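Local coordinates for putative tRNA (Adenine(37)-N6)-methyltransferase (Pseudomonas aeruginosa, PDB 7BTU), which probably transfers a methyl group from S-adenosyl-L-methionine to the threonylcarbamoyladenosine at position 37 of tRNA, at residues H61-F66 / Q107-L112; G15-C20 / T131-I136; A36-L41 / R119-G124. One frame throughout, in Å; residues are numbered along the deposited sequence.

How the contacts relate
The three contacts are alternate seams of one six-stranded antiparallel barrel, their centres about 10 Å apart in every pairing. Around the barrel the strands run 15-19, 38-43, 119-123, 105-116, 61-67 and 132-138: contact 3 pairs the second with the third, contact 1 the fourth with the fifth, and contact 2 the sixth with the first. The intervening seams tie the contacts together through probable backbone hydrogen bonds between Arg18 and Thr40, Arg111 and Ser123, and Leu65 and Leu134. Along the chain contact 1 is nested inside contact 3, and contact 3 inside contact 2, which joins the first and last strands and so closes the barrel. Contacts 1 and 2 also reach the second subunit; contact 3 does not.

Contact 1 (H61-F66 / Q107-L112); sequences HVWLLF and QSVVRL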
loop_
_atom_site.group_PDB
_atom_site.type_symbol
_atom_site.label_atom_id
_atom_site.label_comp_id
_atom_site.label_asym_id
_atom_site.label_seq_id
_atom_site.Cartn_x
_atom_site.Cartn_y
_atom_site.Cartn_z
ATOM N N HIS B 61 7.268 -7.688 7.353
ATOM C CA HIS B 61 6.703 -6.355 7.243
ATOM C C HIS B 61 5.213 -6.480 6.907
ATOM O O HIS B 61 4.791 -7.385 6.181
ATOM C CB HIS B 61 7.397 -5.565 6.117
ATOM C CG HIS B 61 8.827 -5.189 6.389
ATOM N ND1 HIS B 61 9.872 -6.089 6.309
ATOM C CD2 HIS B 61 9.380 -3.986 6.706
ATOM C CE1 HIS B 61 11.011 -5.460 6.577
ATOM N NE2 HIS B 61 10.738 -4.183 6.829
ATOM N N VAL B 62 4.427 -5.503 7.368
ATOM C CA VAL B 62 2.996 -5.502 7.099
ATOM C C VAL B 62 2.583 -4.135 6.603
ATOM O O VAL B 62 3.204 -3.109 6.922
ATOM C CB VAL B 62 2.156 -5.897 8.335
ATOM C CG1 VAL B 62 2.400 -7.383 8.689
ATOM C CG2 VAL B 62 2.436 -4.976 9.568
ATOM N N TRP B 63 1.533 -4.143 5.794
ATOM C CA TRP B 63 0.824 -2.934 5.417
ATOM C C TRP B 63 -0.237 -2.657 6.450
ATOM O O TRP B 63 -1.002 -3.567 6.801
ATOM C CB TRP B 63 0.171 -3.132 4.046
ATOM C CG TRP B 63 1.103 -3.063 2.859
ATOM C CD1 TRP B 63 1.473 -4.094 2.031
ATOM C CD2 TRP B 63 1.708 -1.874 2.315
ATOM N NE1 TRP B 63 2.263 -3.624 1.035
ATOM C CE2 TRP B 63 2.433 -2.267 1.185
ATOM C CE3 TRP B 63 1.685 -0.496 2.688
ATOM C CZ2 TRP B 63 3.177 -1.352 0.396
ATOM C CZ3 TRP B 63 2.388 0.418 1.902
ATOM C CH2 TRP B 63 3.143 -0.029 0.756
ATOM N N LEU B 64 -0.331 -1.396 6.894
ATOM C CA LEU B 64 -1.440 -0.949 7.708
ATOM C C LEU B 64 -2.196 0.107 6.907
ATOM O O LEU B 64 -1.596 1.084 6.438
ATOM C CB LEU B 64 -0.974 -0.358 9.061
ATOM C CG LEU B 64 -0.160 -1.280 10.005
ATOM C CD1 LEU B 64 0.283 -0.558 11.302
ATOM C CD2 LEU B 64 -0.913 -2.627 10.291
ATOM N N LEU B 65 -3.496 -0.067 6.780
ATOM C CA LEU B 65 -4.377 1.000 6.324
ATOM C C LEU B 65 -4.945 1.640 7.578
ATOM O O LEU B 65 -5.355 0.932 8.524
ATOM C CB LEU B 65 -5.560 0.482 5.460
ATOM C CG LEU B 65 -5.117 -0.237 4.202
ATOM C CD1 LEU B 65 -6.287 -0.819 3.406
ATOM C CD2 LEU B 65 -4.242 0.660 3.301
ATOM N N PHE B 66 -5.010 2.977 7.572
ATOM C CA PHE B 66 -5.361 3.697 8.778
ATOM C C PHE B 66 -6.098 4.968 8.409
ATOM O O PHE B 66 -6.176 5.372 7.241
ATOM C CB PHE B 66 -4.101 3.999 9.604
ATOM C CG PHE B 66 -3.151 4.943 8.894
ATOM C CD1 PHE B 66 -2.117 4.436 8.078
ATOM C CD2 PHE B 66 -3.289 6.309 9.062
ATOM C CE1 PHE B 66 -1.239 5.344 7.401
ATOM C CE2 PHE B 66 -2.433 7.257 8.414
ATOM C CZ PHE B 66 -1.399 6.754 7.585
ATOM N N GLN B 107 -1.772 4.714 4.144
ATOM C CA GLN B 107 -1.224 3.372 4.110
ATOM C C GLN B 107 0.196 3.483 4.625
ATOM O O GLN B 107 0.841 4.516 4.429
ATOM C CB GLN B 107 -1.215 2.790 2.724
ATOM C CG GLN B 107 -0.351 3.652 1.796
ATOM C CD GLN B 107 -0.342 3.157 0.386
ATOM O OE1 GLN B 107 -1.384 2.757 -0.169
ATOM N NE2 GLN B 107 0.849 3.129 -0.201
ATOM N N SER B 108 0.648 2.468 5.353
ATOM C CA SER B 108 2.059 2.504 5.676
ATOM C C SER B 108 2.599 1.078 5.799
ATOM O O SER B 108 1.869 0.143 6.165
ATOM C CB SER B 108 2.298 3.342 6.924
ATOM O OG SER B 108 2.167 2.610 8.096
ATOM N N VAL B 109 3.884 0.917 5.453
ATOM C CA VAL B 109 4.565 -0.369 5.604
ATOM C C VAL B 109 5.442 -0.245 6.825
ATOM O O VAL B 109 6.127 0.776 7.006
ATOM C CB VAL B 109 5.357 -0.785 4.347
ATOM C CG1 VAL B 109 6.222 0.335 3.807
ATOM C CG2 VAL B 109 6.244 -2.017 4.655
ATOM N N VAL B 110 5.364 -1.252 7.709
ATOM C CA VAL B 110 6.056 -1.187 8.985
ATOM C C VAL B 110 6.678 -2.542 9.224
ATOM O O VAL B 110 6.151 -3.563 8.796
ATOM C CB VAL B 110 5.054 -0.746 10.108
ATOM C CG1 VAL B 110 3.965 -1.745 10.304
ATOM C CG2 VAL B 110 5.719 -0.442 11.406
ATOM N N ARG B 111 7.774 -2.551 9.957
ATOM C CA ARG B 111 8.411 -3.797 10.337
ATOM C C ARG B 111 7.614 -4.447 11.459
ATOM O O ARG B 111 7.259 -3.785 12.445
ATOM C CB ARG B 111 9.851 -3.527 10.815
ATOM C CG ARG B 111 10.540 -4.839 11.219
ATOM C CD ARG B 111 11.112 -5.484 9.994
ATOM N NE ARG B 111 12.249 -6.346 10.328
ATOM C CZ ARG B 111 12.098 -7.575 10.800
ATOM N NH1 ARG B 111 10.862 -8.067 10.972
ATOM N NH2 ARG B 111 13.177 -8.312 11.091
ATOM N N LEU B 112 7.294 -5.746 11.292
ATOM C CA LEU B 112 6.570 -6.513 12.297
ATOM C C LEU B 112 7.629 -7.192 13.170
ATOM O O LEU B 112 8.360 -8.063 12.690
ATOM C CB LEU B 112 5.652 -7.567 11.635
ATOM C CG LEU B 112 4.901 -8.470 12.603
ATOM C CD1 LEU B 112 3.978 -7.635 13.513
ATOM C CD2 LEU B 112 3.991 -9.470 11.775
#
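Ser108 O is gripped twice from strand 61-66: Leu64 N donates to it at 2.8 Å in a nearly straight bond (169°), and Trp63 CA brings its C-H to 3.3 Å from the same oxygen. The reciprocal bond, Ser108 N to Leu64 O, and a second pair joining Val62 with Val110 make a regular antiparallel ladder in which Val62-Val110 and Leu64-Ser108 are the hydrogen-bonded pairs.

Side chains then divide between two faces. On one, Val62 and Val110 lie side by side, pointing the same way, with Val62 CG2 3.6 Å from Val110 CG1; Leu64 CD1 crosses obliquely to the same methyl, Val110 CG1, at 4.0 Å. Leu122 packs on Leu64 and Val110, and Ile136 on Val62 and Leu64, in the barrel interior. Ser108 shares the face, and its buried OG is hydrogen-bonded to Asp126.

The other face carries His61, Trp63 and Leu65 opposite Arg111, Val109 and Gln107. Arg111 leaves its backbone with CG anti to N (chi1 -180°) and bends at chi2 (84°), bringing CD over one face of the His61 imidazole, displaced toward the rim and 3.6 Å from the ring centroid. The guanidinium stands above the ring plane and past its rim, and NH1 bonds to Ser60 O. Val109 CB makes a similar CH-pi contact with Trp63, 4.1 Å from the centroid of the six-membered ring. Gln107 runs beside the indole, NE2 3.8 Å from Trp63 CZ3. Trp63 also meets its counterpart in the second subunit edge-to-face. The interior face is thus mainly aliphatic, its one hydroxyl satisfied by Asp126; on the other, Trp63, Leu65, Gln107 and Val109 meet the second subunit, the indole N-H being satisfied by Asp144 of its own chain.

Contact 2 (G15-C20 / T131-I136); sequences GYIRSC and TPVLDI
Tyr16 lays its ring obliquely across Pro132: CE1 of the tyrosine stands 3.7 Å from Pro132 CB, and Tyr16 CD1 is as close to Pro132 CA. CG is anti to the carbonyl carbon (chi1 -73°), and chi2 (-89°) turns the ring so that CD1 and CE1 come to the proline. Met7 of the second subunit packs on both side chains.

On the barrel-interior side, Ile17 and Val133 cross at a slant. Ile17 CG1 approaches Val133 CG2 to 3.6 Å, and Ile17 CD1 follows at 4.0 Å from the same methyl. Val133 presents CG2 from beside its backbone N, anti to the carbonyl carbon. Ile17 CB, meanwhile, rests 3.9 Å from Thr131 CB. Leu41 touches Val133 and Leu122 touches Ile17, placing this apolar group inside the barrel.

Strands 15-19 and 132-138 are the first and last of the six-stranded antiparallel barrel, and their short pairing closes it. Two backbone bonds make the seam: Val133 N to Gly15 O at 2.9 Å, almost straight (175°), and Ile17 N to Thr131 O, also at 2.9 Å. Both donors approach tilted out of the carbonyl plane. Thr131 O is held a second time, by the C-H of Tyr16 CA. The hydroxyl of Thr131 turns to Leu128 O instead.

Beyond Val133, Leu134 and Asp135 have no partner in 15-20; they both face Leu65 of strand 61-67, a classic beta bulge, and Asp135 OD1 forms a salt bridge with Arg101 of the second subunit.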
loop_
_atom_site.group_PDB
_atom_site.type_symbol
_atom_site.label_atom_id
_atom_site.label_comp_id
_atom_site.label_asym_id
_atom_site.label_seq_id
_atom_site.Cartn_x
_atom_site.Cartn_y
_atom_site.Cartn_z
ATOM N N GLY B 15 -8.289 -1.701 15.398
ATOM C CA GLY B 15 -7.390 -1.501 16.529
ATOM C C GLY B 15 -6.818 -0.093 16.472
ATOM O O GLY B 15 -7.169 0.706 15.592
ATOM N N TYR B 16 -5.991 0.221 17.484
ATOM C CA TYR B 16 -5.436 1.563 17.625
ATOM C C TYR B 16 -3.938 1.442 17.857
ATOM O O TYR B 16 -3.486 0.504 18.532
ATOM C CB TYR B 16 -6.075 2.332 18.793
ATOM C CG TYR B 16 -7.489 2.772 18.477
ATOM C CD1 TYR B 16 -7.741 4.005 17.871
ATOM C CD2 TYR B 16 -8.579 1.964 18.809
ATOM C CE1 TYR B 16 -9.078 4.436 17.607
ATOM C CE2 TYR B 16 -9.881 2.365 18.535
ATOM C CZ TYR B 16 -10.138 3.582 17.930
ATOM O OH TYR B 16 -11.467 3.941 17.675
ATOM N N ILE B 17 -3.188 2.407 17.309
ATOM C CA ILE B 17 -1.735 2.479 17.463
ATOM C C ILE B 17 -1.372 3.103 18.811
ATOM O O ILE B 17 -1.964 4.100 19.239
ATOM C CB ILE B 17 -1.116 3.290 16.308
ATOM C CG1 ILE B 17 -1.261 2.498 14.984
ATOM C CG2 ILE B 17 0.365 3.592 16.621
ATOM C CD1 ILE B 17 -0.392 1.183 14.931
ATOM N N ARG B 18 -0.415 2.506 19.502
ATOM C CA ARG B 18 0.287 3.191 20.567
ATOM C C ARG B 18 1.680 3.425 20.016
ATOM O O ARG B 18 2.320 2.461 19.573
ATOM C CB ARG B 18 0.304 2.358 21.854
ATOM N N SER B 19 2.184 4.672 20.070
ATOM C CA SER B 19 3.518 4.856 19.498
ATOM C C SER B 19 4.257 6.022 20.140
ATOM O O SER B 19 3.723 6.763 20.963
ATOM C CB SER B 19 3.483 5.026 17.980
ATOM O OG SER B 19 3.153 6.330 17.651
ATOM N N CYS B 20 5.536 6.096 19.797
ATOM C CA CYS B 20 6.391 7.189 20.268
ATOM C C CYS B 20 5.964 8.569 19.765
ATOM O O CYS B 20 6.430 9.565 20.325
ATOM C CB CYS B 20 7.834 6.897 19.868
ATOM S SG CYS B 20 8.132 6.551 18.156
ATOM N N THR B 131 -3.514 6.412 16.468
ATOM C CA THR B 131 -4.008 6.288 15.113
ATOM C C THR B 131 -4.973 5.101 15.007
ATOM O O THR B 131 -4.591 3.986 15.391
ATOM C CB THR B 131 -2.854 6.100 14.147
ATOM O OG1 THR B 131 -2.067 7.326 14.073
ATOM C CG2 THR B 131 -3.483 5.772 12.747
ATOM N N PRO B 132 -6.188 5.280 14.462
ATOM C CA PRO B 132 -7.083 4.116 14.243
ATOM C C PRO B 132 -6.633 3.341 13.009
ATOM O O PRO B 132 -6.416 3.923 11.947
ATOM C CB PRO B 132 -8.475 4.738 14.016
ATOM C CG PRO B 132 -8.337 6.244 14.300
ATOM C CD PRO B 132 -6.843 6.551 14.070
ATOM N N VAL B 133 -6.563 2.022 13.125
ATOM C CA VAL B 133 -6.119 1.167 12.018
ATOM C C VAL B 133 -7.329 0.413 11.471
ATOM O O VAL B 133 -8.140 -0.106 12.244
ATOM C CB VAL B 133 -5.007 0.209 12.492
ATOM C CG1 VAL B 133 -4.662 -0.876 11.433
ATOM C CG2 VAL B 133 -3.719 1.038 12.803
ATOM N N LEU B 134 -7.417 0.318 10.132
ATOM C CA LEU B 134 -8.501 -0.404 9.451
ATOM C C LEU B 134 -8.135 -1.782 8.961
ATOM O O LEU B 134 -9.059 -2.614 8.749
ATOM C CB LEU B 134 -9.000 0.367 8.212
ATOM C CG LEU B 134 -9.322 1.831 8.475
ATOM C CD1 LEU B 134 -9.655 2.551 7.152
ATOM C CD2 LEU B 134 -10.522 1.872 9.489
ATOM N N ASP B 135 -6.859 -2.052 8.705
ATOM C CA ASP B 135 -6.524 -3.341 8.080
ATOM C C ASP B 135 -5.052 -3.620 8.341
ATOM O O ASP B 135 -4.266 -2.704 8.572
ATOM C CB ASP B 135 -6.805 -3.302 6.562
ATOM C CG ASP B 135 -6.661 -4.692 5.895
ATOM O OD1 ASP B 135 -7.337 -5.611 6.362
ATOM O OD2 ASP B 135 -5.807 -4.856 4.982
ATOM N N ILE B 136 -4.701 -4.903 8.307
ATOM C CA ILE B 136 -3.338 -5.433 8.339
ATOM C C ILE B 136 -3.240 -6.412 7.175
ATOM O O ILE B 136 -4.119 -7.280 7.027
ATOM C CB ILE B 136 -3.059 -6.218 9.637
ATOM C CG1 ILE B 136 -3.340 -5.357 10.879
ATOM C CG2 ILE B 136 -1.618 -6.820 9.596
ATOM C CD1 ILE B 136 -3.636 -6.188 12.131
#

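Contact 3 (A36-L41 / R119-G124); sequences AARGTL and RLWLSG
Arg38 passes Leu122 O from its CB outward. Arg38 CB lies 3.7 Å from Leu122 O, and CG is slightly farther from it. A bend at chi3 (54°) then sets NE to donate to a water at 3.1 Å. The water, in the guanidinium plane, donates in turn to Leu122 O at 2.9 Å, closing a loop from the arginine back to the strand it faces. At the tip, Arg38 NH2 is a distant 4.5 Å from Trp121 CD1. The same water lies at the edge of the Trp121 ring, in its plane.

Gly39 N also bonds to Leu122 O, from above the carbonyl plane, while Leu122 N returns a bond to Gly39 O. Leu41 and Leu120 exchange the next pair.

Thr40 lies side by side with Trp121, pointing the same way, its CG2 3.6 Å from Trp121 CD1, whereas Thr40 OG1 turns to Glu42. On the barrel side Leu41 CD2 meets Leu120 CD1 at 3.9 Å, and Ile136 touches both leucines.

Strands 38-43 and 119-123 are thus joined by backbone bonds, with leucines inward; Leu122 O serves both an amide and a water, and that one water joins the probably charged Arg38 to the backbone of the partner strand 119-123.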
loop_
_atom_site.group_PDB
_atom_site.type_symbol
_atom_site.label_atom_id
_atom_site.label_comp_id
_atom_site.label_asym_id
_atom_site.label_seq_id
_atom_site.Cartn_x
_atom_site.Cartn_y
_atom_site.Cartn_z
ATOM N N ALA B 36 14.419 2.298 15.909
ATOM C CA ALA B 36 14.102 2.528 17.316
ATOM C C ALA B 36 12.748 3.202 17.509
ATOM O O ALA B 36 12.344 3.399 18.660
ATOM C CB ALA B 36 15.234 3.358 17.989
ATOM N N ALA B 37 12.076 3.608 16.421
ATOM C CA ALA B 37 10.737 4.196 16.480
ATOM C C ALA B 37 9.755 3.025 16.620
ATOM O O ALA B 37 9.410 2.371 15.647
ATOM C CB ALA B 37 10.442 5.056 15.240
ATOM N N ARG B 38 9.334 2.738 17.846
ATOM C CA ARG B 38 8.555 1.538 18.127
ATOM C C ARG B 38 7.104 1.865 18.487
ATOM O O ARG B 38 6.754 2.965 18.940
ATOM C CB ARG B 38 9.219 0.745 19.245
ATOM C CG ARG B 38 10.579 0.100 18.745
ATOM C CD ARG B 38 11.298 -0.630 19.856
ATOM N NE ARG B 38 10.379 -1.592 20.439
ATOM C CZ ARG B 38 10.539 -2.121 21.641
ATOM N NH1 ARG B 38 11.597 -1.771 22.352
ATOM N NH2 ARG B 38 9.659 -3.010 22.112
ATOM N N GLY B 39 6.252 0.879 18.291
ATOM C CA GLY B 39 4.873 1.073 18.713
ATOM C C GLY B 39 4.157 -0.259 18.710
ATOM O O GLY B 39 4.722 -1.298 18.335
ATOM N N THR B 40 2.901 -0.225 19.141
ATOM C CA THR B 40 2.115 -1.451 19.078
ATOM C C THR B 40 0.790 -1.137 18.396
ATOM O O THR B 40 0.348 0.021 18.336
ATOM C CB THR B 40 1.874 -2.045 20.464
ATOM O OG1 THR B 40 1.254 -1.053 21.287
ATOM C CG2 THR B 40 3.197 -2.457 21.126
ATOM N N LEU B 41 0.181 -2.182 17.845
ATOM C CA LEU B 41 -1.170 -2.094 17.305
ATOM C C LEU B 41 -2.021 -2.895 18.283
ATOM O O LEU B 41 -1.880 -4.114 18.353
ATOM C CB LEU B 41 -1.227 -2.676 15.886
ATOM C CG LEU B 41 -2.676 -2.797 15.273
ATOM C CD1 LEU B 41 -3.528 -1.509 15.478
ATOM C CD2 LEU B 41 -2.594 -3.151 13.799
ATOM N N ARG B 119 -2.319 -8.116 19.775
ATOM C CA ARG B 119 -1.285 -7.073 19.724
ATOM C C ARG B 119 -0.208 -7.403 18.691
ATOM O O ARG B 119 0.333 -8.528 18.692
ATOM C CB ARG B 119 -0.674 -6.938 21.125
ATOM C CG ARG B 119 0.608 -6.100 21.191
ATOM C CD ARG B 119 1.102 -5.911 22.644
ATOM N NE ARG B 119 0.113 -5.274 23.503
ATOM C CZ ARG B 119 -0.682 -5.911 24.356
ATOM N NH1 ARG B 119 -0.630 -7.231 24.473
ATOM N NH2 ARG B 119 -1.546 -5.214 25.087
ATOM N N LEU B 120 0.152 -6.412 17.861
ATOM C CA LEU B 120 1.342 -6.463 17.019
ATOM C C LEU B 120 2.392 -5.536 17.616
ATOM O O LEU B 120 2.065 -4.398 18.001
ATOM C CB LEU B 120 1.073 -5.961 15.594
ATOM C CG LEU B 120 -0.064 -6.588 14.762
ATOM C CD1 LEU B 120 0.001 -6.048 13.318
ATOM C CD2 LEU B 120 0.073 -8.027 14.779
ATOM N N TRP B 121 3.636 -6.001 17.630
ATOM C CA TRP B 121 4.817 -5.187 17.971
ATOM C C TRP B 121 5.468 -4.684 16.689
ATOM O O TRP B 121 5.817 -5.480 15.815
ATOM C CB TRP B 121 5.846 -6.006 18.769
ATOM C CG TRP B 121 5.529 -5.977 20.158
ATOM C CD1 TRP B 121 5.793 -4.943 21.047
ATOM C CD2 TRP B 121 4.827 -6.969 20.891
ATOM N NE1 TRP B 121 5.326 -5.270 22.280
ATOM C CE2 TRP B 121 4.717 -6.499 22.221
ATOM C CE3 TRP B 121 4.314 -8.223 20.573
ATOM C CZ2 TRP B 121 4.093 -7.220 23.207
ATOM C CZ3 TRP B 121 3.705 -8.951 21.568
ATOM C CH2 TRP B 121 3.594 -8.449 22.871
ATOM N N LEU B 122 5.648 -3.364 16.588
ATOM C CA LEU B 122 6.059 -2.720 15.360
ATOM C C LEU B 122 7.357 -1.934 15.596
ATOM O O LEU B 122 7.618 -1.451 16.702
ATOM C CB LEU B 122 4.970 -1.735 14.837
ATOM C CG LEU B 122 3.585 -2.391 14.793
ATOM C CD1 LEU B 122 2.469 -1.343 14.470
ATOM C CD2 LEU B 122 3.628 -3.588 13.809
ATOM N N SER B 123 8.126 -1.753 14.528
ATOM C CA SER B 123 9.322 -0.913 14.597
ATOM C C SER B 123 9.457 -0.207 13.274
ATOM O O SER B 123 8.851 -0.610 12.267
ATOM C CB SER B 123 10.589 -1.722 14.902
ATOM O OG SER B 123 10.845 -2.538 13.793
ATOM N N GLY B 124 10.212 0.891 13.303
ATOM C CA GLY B 124 10.245 1.716 12.124
ATOM C C GLY B 124 8.906 2.346 11.855
ATOM O O GLY B 124 8.540 2.525 10.692
HETATM O O HOH W 1 7.659 -2.671 19.315
#